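Local coordinates for protein putative glutathionylspermidine synthase (PDB 3N6X) that probably acts as an ATP-dependent ligase of the circularly permuted ATP-grasp type, possibly making glutathionylspermidine, at residues V75-S80 against L149-E154; D104-Q109 against T315-D320; G377-P382 against Q387-F392. One frame throughout, in Å; residues are numbered along the deposited sequence.

Contact 1. Residues V75-S80 against L149-E154; sequences VPRILS and LVRTGE
Arg77 packs on Arg151, its NH2 lying 4.0 Å from CB of Arg151, against the foot of that chain and not its charged end. The Leu79 chain runs counter to that of Arg151, bringing the CD2 methyl of Leu79 to 4.0 Å from NH1 of Arg151. The two guanidinium planes are turned 34° apart, and the like charges stay separate, with Arg77 NH2 4.9 Å from Arg151 NH1. What lets them share a buried spot is probably Glu12, whose carboxylate makes a salt bridge to each of them; Glu83 adds another to NH2 of Arg151.

One water bridges the Arg77 guanidinium to the backbone of 149-154: it accepts from Arg77 NH2 at 2.8 Å and donates to Leu149 O at 3.2 Å. The Arg151 chain runs extended from CG to NE, and its head is tethered to the turn that follows it. Arg151 NE donates to Gly153 O at 2.8 Å and NH2 to Glu154 O, also at 2.8 Å, which should fix the rotation of the guanidinium.

Strands 77-79 and 144-151 belong to one mixed sheet without pairing directly: 77-79 runs parallel to 464-471, and 144-151 is antiparallel to 423-435. Buried arginines sharing a carboxylate thus bridge two non-adjacent strands of a mixed sheet within the ATP-grasp family region.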
loop_
_atom_site.group_PDB
_atom_site.type_symbol
_atom_site.label_atom_id
_atom_site.label_comp_id
_atom_site.label_asym_id
_atom_site.label_seq_id
_atom_site.Cartn_x
_atom_site.Cartn_y
_atom_site.Cartn_z
ATOM N N VAL A 75 16.903 -11.898 -5.355
ATOM C CA VAL A 75 17.392 -10.839 -6.246
ATOM C C VAL A 75 16.677 -9.534 -5.876
ATOM O O VAL A 75 15.449 -9.455 -5.999
ATOM C CB VAL A 75 17.245 -11.179 -7.748
ATOM C CG1 VAL A 75 17.985 -10.155 -8.613
ATOM C CG2 VAL A 75 17.738 -12.596 -8.042
ATOM N N PRO A 76 17.397 -8.538 -5.304
ATOM C CA PRO A 76 16.712 -7.318 -4.867
ATOM C C PRO A 76 16.228 -6.456 -6.023
ATOM O O PRO A 76 16.770 -6.516 -7.135
ATOM C CB PRO A 76 17.778 -6.591 -4.046
ATOM C CG PRO A 76 19.071 -7.042 -4.636
ATOM C CD PRO A 76 18.851 -8.471 -5.035
ATOM N N ARG A 77 15.218 -5.639 -5.750
ATOM C CA ARG A 77 14.732 -4.641 -6.679
ATOM C C ARG A 77 15.524 -3.376 -6.338
ATOM O O ARG A 77 15.332 -2.807 -5.268
ATOM C CB ARG A 77 13.210 -4.440 -6.470
ATOM C CG ARG A 77 12.614 -3.298 -7.248
ATOM C CD ARG A 77 12.253 -3.721 -8.649
ATOM N NE ARG A 77 11.699 -2.616 -9.422
ATOM C CZ ARG A 77 10.420 -2.252 -9.391
ATOM N NH1 ARG A 77 9.560 -2.883 -8.596
ATOM N NH2 ARG A 77 9.994 -1.240 -10.136
ATOM N N ILE A 78 16.521 -3.032 -7.160
ATOM C CA ILE A 78 17.405 -1.891 -6.854
ATOM C C ILE A 78 16.950 -0.631 -7.558
ATOM O O ILE A 78 16.706 -0.660 -8.754
ATOM C CB ILE A 78 18.917 -2.208 -7.133
ATOM C CG1 ILE A 78 19.308 -3.618 -6.613
ATOM C CG2 ILE A 78 19.823 -1.125 -6.527
ATOM C CD1 ILE A 78 20.696 -4.112 -7.057
ATOM N N LEU A 79 16.844 0.485 -6.807
ATOM C CA LEU A 79 16.469 1.794 -7.347
ATOM C C LEU A 79 17.546 2.794 -7.002
ATOM O O LEU A 79 18.055 2.776 -5.887
ATOM C CB LEU A 79 15.106 2.262 -6.775
ATOM C CG LEU A 79 13.899 1.315 -6.999
ATOM C CD1 LEU A 79 12.738 1.690 -6.096
ATOM C CD2 LEU A 79 13.453 1.307 -8.461
ATOM N N SER A 80 17.923 3.653 -7.958
ATOM C CA SER A 80 18.960 4.660 -7.722
ATOM C C SER A 80 18.449 5.789 -6.853
ATOM O O SER A 80 17.233 5.975 -6.724
ATOM C CB SER A 80 19.492 5.209 -9.050
ATOM O OG SER A 80 18.540 6.024 -9.717
ATOM N N LEU A 149 2.658 1.090 -7.152
ATOM C CA LEU A 149 3.331 1.612 -8.345
ATOM C C LEU A 149 3.824 0.524 -9.251
ATOM O O LEU A 149 4.302 -0.509 -8.783
ATOM C CB LEU A 149 4.535 2.490 -7.946
ATOM C CG LEU A 149 4.234 3.702 -7.109
ATOM C CD1 LEU A 149 5.466 4.156 -6.376
ATOM C CD2 LEU A 149 3.695 4.825 -7.959
ATOM N N VAL A 150 3.808 0.797 -10.559
ATOM C CA VAL A 150 4.350 -0.099 -11.580
ATOM C C VAL A 150 5.254 0.701 -12.502
ATOM O O VAL A 150 5.067 1.912 -12.658
ATOM C CB VAL A 150 3.265 -0.892 -12.362
ATOM C CG1 VAL A 150 2.501 -1.840 -11.444
ATOM C CG2 VAL A 150 2.314 0.038 -13.122
ATOM N N ARG A 151 6.258 0.044 -13.070
ATOM C CA ARG A 151 7.222 0.688 -13.961
ATOM C C ARG A 151 7.037 0.170 -15.397
ATOM O O ARG A 151 6.780 -1.015 -15.586
ATOM C CB ARG A 151 8.638 0.395 -13.469
ATOM C CG ARG A 151 9.693 1.275 -14.078
ATOM C CD ARG A 151 11.069 0.885 -13.588
ATOM N NE ARG A 151 12.085 1.847 -14.014
ATOM C CZ ARG A 151 13.277 1.965 -13.442
ATOM N NH1 ARG A 151 13.611 1.187 -12.418
ATOM N NH2 ARG A 151 14.141 2.868 -13.882
ATOM N N THR A 152 7.127 1.054 -16.397
ATOM C CA THR A 152 7.019 0.633 -17.799
ATOM C C THR A 152 8.290 0.978 -18.595
ATOM O O THR A 152 8.553 0.368 -19.635
ATOM C CB THR A 152 5.726 1.158 -18.462
ATOM O OG1 THR A 152 5.654 2.576 -18.318
ATOM C CG2 THR A 152 4.466 0.496 -17.904
ATOM N N GLY A 153 9.064 1.938 -18.086
ATOM C CA GLY A 153 10.301 2.386 -18.716
ATOM C C GLY A 153 11.360 2.844 -17.728
ATOM O O GLY A 153 11.238 2.604 -16.521
ATOM N N GLU A 154 12.426 3.498 -18.248
ATOM C CA GLU A 154 13.537 4.024 -17.443
ATOM C C GLU A 154 13.030 5.132 -16.514
ATOM O O GLU A 154 13.364 5.147 -15.324
ATOM C CB GLU A 154 14.660 4.560 -18.369
ATOM C CG GLU A 154 15.890 5.095 -17.639
ATOM C CD GLU A 154 16.898 4.059 -17.164
ATOM O OE1 GLU A 154 16.738 2.861 -17.494
ATOM O OE2 GLU A 154 17.864 4.457 -16.472
HETATM O O HOH W 1 7.188 -1.460 -9.929
#

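Contact 2. Residues D104-Q109 against T315-D320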
loop_
_atom_site.group_PDB
_atom_site.type_symbol
_atom_site.label_atom_id
_atom_site.label_comp_id
_atom_site.label_asym_id
_atom_site.label_seq_id
_atom_site.Cartn_x
_atom_site.Cartn_y
_atom_site.Cartn_z
ATOM N N ASP A 104 -11.274 18.949 2.300
ATOM C CA ASP A 104 -12.249 19.688 1.497
ATOM C C ASP A 104 -13.654 19.030 1.475
ATOM O O ASP A 104 -14.634 19.730 1.743
ATOM C CB ASP A 104 -11.716 19.922 0.079
ATOM C CG ASP A 104 -12.489 20.939 -0.740
ATOM O OD1 ASP A 104 -13.048 21.876 -0.146
ATOM O OD2 ASP A 104 -12.450 20.851 -1.969
ATOM N N VAL A 105 -13.755 17.676 1.214
ATOM C CA VAL A 105 -15.072 16.989 1.174
ATOM C C VAL A 105 -15.855 17.068 2.459
ATOM O O VAL A 105 -17.089 16.931 2.433
ATOM C CB VAL A 105 -15.058 15.531 0.651
ATOM C CG1 VAL A 105 -14.916 15.490 -0.836
ATOM C CG2 VAL A 105 -14.011 14.670 1.352
ATOM N N TYR A 106 -15.147 17.143 3.598
ATOM C CA TYR A 106 -15.796 17.181 4.909
ATOM C C TYR A 106 -15.889 18.612 5.446
ATOM O O TYR A 106 -16.290 18.817 6.592
ATOM C CB TYR A 106 -15.074 16.246 5.889
ATOM C CG TYR A 106 -15.208 14.787 5.511
ATOM C CD1 TYR A 106 -16.458 14.192 5.391
ATOM C CD2 TYR A 106 -14.081 13.987 5.320
ATOM C CE1 TYR A 106 -16.589 12.847 5.053
ATOM C CE2 TYR A 106 -14.202 12.635 4.987
ATOM C CZ TYR A 106 -15.461 12.072 4.850
ATOM O OH TYR A 106 -15.608 10.754 4.511
ATOM N N HIS A 107 -15.557 19.607 4.598
ATOM C CA HIS A 107 -15.643 21.012 4.978
ATOM C C HIS A 107 -16.400 21.841 3.947
ATOM O O HIS A 107 -17.592 21.627 3.798
ATOM C CB HIS A 107 -14.262 21.596 5.374
ATOM C CG HIS A 107 -13.762 21.054 6.686
ATOM N ND1 HIS A 107 -13.018 19.877 6.752
ATOM C CD2 HIS A 107 -14.005 21.482 7.949
ATOM C CE1 HIS A 107 -12.794 19.664 8.041
ATOM N NE2 HIS A 107 -13.377 20.590 8.802
ATOM N N ASP A 108 -15.734 22.756 3.219
ATOM C CA ASP A 108 -16.415 23.635 2.262
ATOM C C ASP A 108 -16.732 23.011 0.912
ATOM O O ASP A 108 -17.485 23.602 0.135
ATOM C CB ASP A 108 -15.670 24.969 2.099
ATOM C CG ASP A 108 -15.637 25.806 3.383
ATOM O OD1 ASP A 108 -16.552 25.640 4.230
ATOM O OD2 ASP A 108 -14.714 26.635 3.526
ATOM N N GLN A 109 -16.181 21.812 0.628
ATOM C CA GLN A 109 -16.414 21.093 -0.640
ATOM C C GLN A 109 -16.170 21.987 -1.861
ATOM O O GLN A 109 -16.953 21.971 -2.809
ATOM C CB GLN A 109 -17.808 20.441 -0.664
ATOM C CG GLN A 109 -18.009 19.463 0.496
ATOM C CD GLN A 109 -19.384 18.849 0.552
ATOM O OE1 GLN A 109 -20.359 19.398 0.049
ATOM N NE2 GLN A 109 -19.496 17.711 1.224
ATOM N N THR A 315 -11.712 8.099 5.447
ATOM C CA THR A 315 -10.696 8.246 4.387
ATOM C C THR A 315 -11.054 7.437 3.138
ATOM O O THR A 315 -10.503 7.697 2.065
ATOM C CB THR A 315 -9.294 7.856 4.890
ATOM O OG1 THR A 315 -9.303 6.478 5.263
ATOM C CG2 THR A 315 -8.818 8.729 6.041
ATOM N N GLY A 316 -11.947 6.445 3.298
ATOM C CA GLY A 316 -12.351 5.536 2.230
ATOM C C GLY A 316 -12.907 6.209 0.986
ATOM O O GLY A 316 -12.853 5.635 -0.101
ATOM N N VAL A 317 -13.462 7.429 1.137
ATOM C CA VAL A 317 -14.001 8.177 0.012
ATOM C C VAL A 317 -12.886 8.596 -0.981
ATOM O O VAL A 317 -13.161 8.750 -2.166
ATOM C CB VAL A 317 -14.898 9.367 0.471
ATOM C CG1 VAL A 317 -14.074 10.499 1.092
ATOM C CG2 VAL A 317 -15.753 9.888 -0.679
ATOM N N ALA A 318 -11.625 8.707 -0.506
ATOM C CA ALA A 318 -10.493 9.123 -1.351
ATOM C C ALA A 318 -9.800 7.963 -2.108
ATOM O O ALA A 318 -9.209 8.195 -3.167
ATOM C CB ALA A 318 -9.484 9.895 -0.531
ATOM N N ASP A 319 -9.855 6.737 -1.578
ATOM C CA ASP A 319 -9.221 5.621 -2.270
ATOM C C ASP A 319 -10.215 4.643 -2.897
ATOM O O ASP A 319 -9.802 3.621 -3.439
ATOM C CB ASP A 319 -8.191 4.906 -1.379
ATOM C CG ASP A 319 -8.787 4.167 -0.201
ATOM O OD1 ASP A 319 -10.003 4.323 0.043
ATOM O OD2 ASP A 319 -8.030 3.470 0.503
ATOM N N ASP A 320 -11.520 4.986 -2.874
ATOM C CA ASP A 320 -12.559 4.223 -3.569
ATOM C C ASP A 320 -12.298 4.244 -5.096
ATOM O O ASP A 320 -11.850 5.258 -5.633
ATOM C CB ASP A 320 -13.951 4.805 -3.282
ATOM C CG ASP A 320 -15.067 3.978 -3.893
ATOM O OD1 ASP A 320 -15.447 2.954 -3.285
ATOM O OD2 ASP A 320 -15.499 4.307 -5.019
#
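Val317 turns its CG1 between its own backbone N and carbonyl carbon (chi1 71°), which aims that methyl at Val105 and Tyr106. On the other side, Tyr106 has CG anti to its carbonyl carbon (chi1 -67°), and this carries the ring out from the end of helix 81-105 toward the short, weakly bonded helix at 316-319.

The valines meet tip to tip, Val105 CG2 standing 4.2 Å from Val317 CG1. That same CG1 is 3.8 Å from the phenolic OH of Tyr106 and 4.3 Å from CZ, approaching the ring obliquely. Val105 CG2 also lies over one face of the Tyr106 ring, 4.0 Å above its plane and shifted toward the rim, so this methyl touches both its neighbour in sequence and the valine of the other segment. Leu102 of helix 81-105 also touches Val317 and extends the apolar patch.

The phenol is more than a packing surface, since its OH is hydrogen-bonded to the carbonyl of Gly314, just ahead of Thr315. The same hydroxyl end of the ring therefore meets Val317 CG1 and, through its oxygen, the residue that leads into 315-320.

At its base the tyrosine sits where the chain leaves the helix, and the turn there is tied down by polar bonds. Asp104 O accepts from His107 N and Gln109 N, which arrive from opposite faces of its carbonyl plane. The side-chain amide of Gln109 folds back, NE2 donating to Val105 O at 2.8 Å with a nearly straight N-H...O angle of 166°.

Across the two segments themselves the attraction is apolar and modest, three side chains burying little surface; directional hold comes from the Tyr106 hydroxyl on Gly314 next door.

Contact 3. Residues G377-P382 against Q387-F392; sequences GMLVGP and QELEDF
Phe392 N donates to Glu388 O at 3.0 Å, a helical bond between two residues that both touch Leu379 of strand 378-380; Asp391 N to Gln387 O, at 2.9 Å, repeats the pattern. No hydrogen bond crosses from one segment to the other, and the contact is mainly apolar.

Leu379 does most of the work from the strand. Its CB sits squarely over the face of the Phe392 ring, 3.5 Å from the centroid and only 5° off the ring normal, a centred CH-pi contact. The leucine and phenylalanine chains overlap head to root, with Leu379 CD1 4.1 Å from Phe392 CB. The strand backbone puts CB over the ring, and CG anti to the backbone N (chi1 168°) carries the methyls on toward Phe392 CB and Leu389.

The second methyl, CD2, also meets the preceding turn of the helix. Leu379 CD2 lies 4.0 Å from CD2 of Leu389, whose side chain is nearly perpendicular to it. Leu389 CD2 is also 4.2 Å from Gly381 CA, where the chain turns out of the strand. Val367, on the neighbouring strand 365-369, adds to the packing around Phe392, while Leu362 touches Leu379.

Glu388, at the rim, accepts from Ser385 N through OE2, near the start of the helix.

The axes of strand 378-380 and helix 387-392 approach to 9.9 Å, their directions 142° apart, closer to antiparallel than parallel. An edge strand of a four-stranded antiparallel sheet is followed, after a short connection, by a helix folded back across that sheet, an alpha+beta arrangement consistent with an ATP-grasp subdomain.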
loop_
_atom_site.group_PDB
_atom_site.type_symbol
_atom_site.label_atom_id
_atom_site.label_comp_id
_atom_site.label_asym_id
_atom_site.label_seq_id
_atom_site.Cartn_x
_atom_site.Cartn_y
_atom_site.Cartn_z
ATOM N N GLY A 377 -10.435 -12.777 -8.523
ATOM C CA GLY A 377 -10.668 -12.902 -9.956
ATOM C C GLY A 377 -9.987 -11.820 -10.772
ATOM O O GLY A 377 -9.958 -10.654 -10.362
HETATM N N MSE A 378 -9.417 -12.202 -11.936
HETATM C CA MSE A 378 -8.701 -11.287 -12.826
HETATM C C MSE A 378 -8.540 -11.905 -14.212
HETATM O O MSE A 378 -8.095 -13.054 -14.327
HETATM C CB MSE A 378 -7.318 -10.920 -12.235
HETATM C CG MSE A 378 -6.375 -10.249 -13.239
HETATM SE SE MSE A 378 -4.811 -9.447 -12.399
HETATM C CE MSE A 378 -3.678 -9.272 -13.943
ATOM N N LEU A 379 -8.862 -11.139 -15.264
ATOM C CA LEU A 379 -8.710 -11.614 -16.631
ATOM C C LEU A 379 -7.664 -10.811 -17.386
ATOM O O LEU A 379 -7.738 -9.587 -17.418
ATOM C CB LEU A 379 -10.058 -11.583 -17.385
ATOM C CG LEU A 379 -9.978 -11.785 -18.913
ATOM C CD1 LEU A 379 -10.150 -13.246 -19.287
ATOM C CD2 LEU A 379 -10.981 -10.930 -19.625
ATOM N N VAL A 380 -6.712 -11.502 -18.032
ATOM C CA VAL A 380 -5.727 -10.862 -18.882
ATOM C C VAL A 380 -6.134 -11.126 -20.327
ATOM O O VAL A 380 -5.848 -12.191 -20.876
ATOM C CB VAL A 380 -4.266 -11.309 -18.571
ATOM C CG1 VAL A 380 -3.263 -10.557 -19.444
ATOM C CG2 VAL A 380 -3.939 -11.121 -17.095
ATOM N N GLY A 381 -6.884 -10.181 -20.887
ATOM C CA GLY A 381 -7.414 -10.239 -22.246
ATOM C C GLY A 381 -6.464 -10.771 -23.303
ATOM O O GLY A 381 -6.824 -11.705 -24.024
ATOM N N PRO A 382 -5.225 -10.216 -23.432
ATOM C CA PRO A 382 -4.307 -10.718 -24.478
ATOM C C PRO A 382 -3.780 -12.137 -24.221
ATOM O O PRO A 382 -3.310 -12.792 -25.153
ATOM C CB PRO A 382 -3.175 -9.675 -24.494
ATOM C CG PRO A 382 -3.709 -8.495 -23.718
ATOM C CD PRO A 382 -4.630 -9.074 -22.710
ATOM N N GLN A 387 -12.887 -18.899 -25.540
ATOM C CA GLN A 387 -13.762 -19.530 -24.547
ATOM C C GLN A 387 -13.689 -18.842 -23.187
ATOM O O GLN A 387 -14.719 -18.394 -22.680
ATOM C CB GLN A 387 -13.475 -21.038 -24.417
ATOM C CG GLN A 387 -14.637 -21.933 -24.890
ATOM C CD GLN A 387 -15.875 -21.818 -24.021
ATOM O OE1 GLN A 387 -16.903 -21.269 -24.434
ATOM N NE2 GLN A 387 -15.814 -22.362 -22.809
ATOM N N GLU A 388 -12.479 -18.738 -22.599
ATOM C CA GLU A 388 -12.318 -18.081 -21.293
ATOM C C GLU A 388 -12.694 -16.581 -21.318
ATOM O O GLU A 388 -13.145 -16.050 -20.300
ATOM C CB GLU A 388 -10.926 -18.334 -20.683
ATOM C CG GLU A 388 -9.759 -18.056 -21.616
ATOM C CD GLU A 388 -8.429 -18.651 -21.185
ATOM O OE1 GLU A 388 -8.336 -19.154 -20.041
ATOM O OE2 GLU A 388 -7.472 -18.604 -21.991
ATOM N N LEU A 389 -12.594 -15.932 -22.504
ATOM C CA LEU A 389 -13.036 -14.547 -22.696
ATOM C C LEU A 389 -14.571 -14.473 -22.591
ATOM O O LEU A 389 -15.095 -13.641 -21.841
ATOM C CB LEU A 389 -12.571 -14.007 -24.060
ATOM C CG LEU A 389 -11.140 -13.477 -24.127
ATOM C CD1 LEU A 389 -10.672 -13.388 -25.553
ATOM C CD2 LEU A 389 -11.017 -12.107 -23.459
ATOM N N GLU A 390 -15.291 -15.389 -23.308
ATOM C CA GLU A 390 -16.757 -15.481 -23.270
ATOM C C GLU A 390 -17.259 -15.891 -21.882
ATOM O O GLU A 390 -18.334 -15.449 -21.474
ATOM C CB GLU A 390 -17.282 -16.459 -24.340
ATOM C CG GLU A 390 -17.441 -15.839 -25.723
ATOM C CD GLU A 390 -18.529 -14.785 -25.871
ATOM O OE1 GLU A 390 -19.528 -14.836 -25.114
ATOM O OE2 GLU A 390 -18.396 -13.929 -26.776
ATOM N N ASP A 391 -16.477 -16.729 -21.153
ATOM C CA ASP A 391 -16.810 -17.157 -19.789
ATOM C C ASP A 391 -16.782 -15.954 -18.841
ATOM O O ASP A 391 -17.721 -15.766 -18.057
ATOM C CB ASP A 391 -15.812 -18.232 -19.285
ATOM C CG ASP A 391 -15.901 -19.586 -19.978
ATOM O OD1 ASP A 391 -17.037 -20.098 -20.148
ATOM O OD2 ASP A 391 -14.832 -20.179 -20.263
ATOM N N PHE A 392 -15.693 -15.132 -18.917
ATOM C CA PHE A 392 -15.511 -13.946 -18.076
ATOM C C PHE A 392 -16.567 -12.878 -18.382
ATOM O O PHE A 392 -17.058 -12.217 -17.465
ATOM C CB PHE A 392 -14.084 -13.378 -18.222
ATOM C CG PHE A 392 -13.578 -12.717 -16.961
ATOM C CD1 PHE A 392 -13.040 -13.473 -15.925
ATOM C CD2 PHE A 392 -13.675 -11.341 -16.791
ATOM C CE1 PHE A 392 -12.602 -12.863 -14.747
ATOM C CE2 PHE A 392 -13.234 -10.732 -15.614
ATOM C CZ PHE A 392 -12.703 -11.498 -14.599
#

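Along the chain, contacts 1 and 2 interlock: strand 77-79 leads into helix 81-105, whose end enters contact 2, before the chain returns to 149-154 and later to 315-320. Contact 3 follows both and closes locally. The centres of contacts 1 and 2 are 32 Å apart, on opposite sides of the chain's centre, so helix 81-105 spans much of that separation. Contact 3 lies 28 Å from contact 1 and 34 Å from contact 2, centre to centre, and none of them touch. Contact 1 belongs to the large mixed sheet and contact 3 to a separate four-stranded sheet. Contact 2 instead joins the end of helix 81-105 to the short helix 316-319, so the three tie separate parts of one family region.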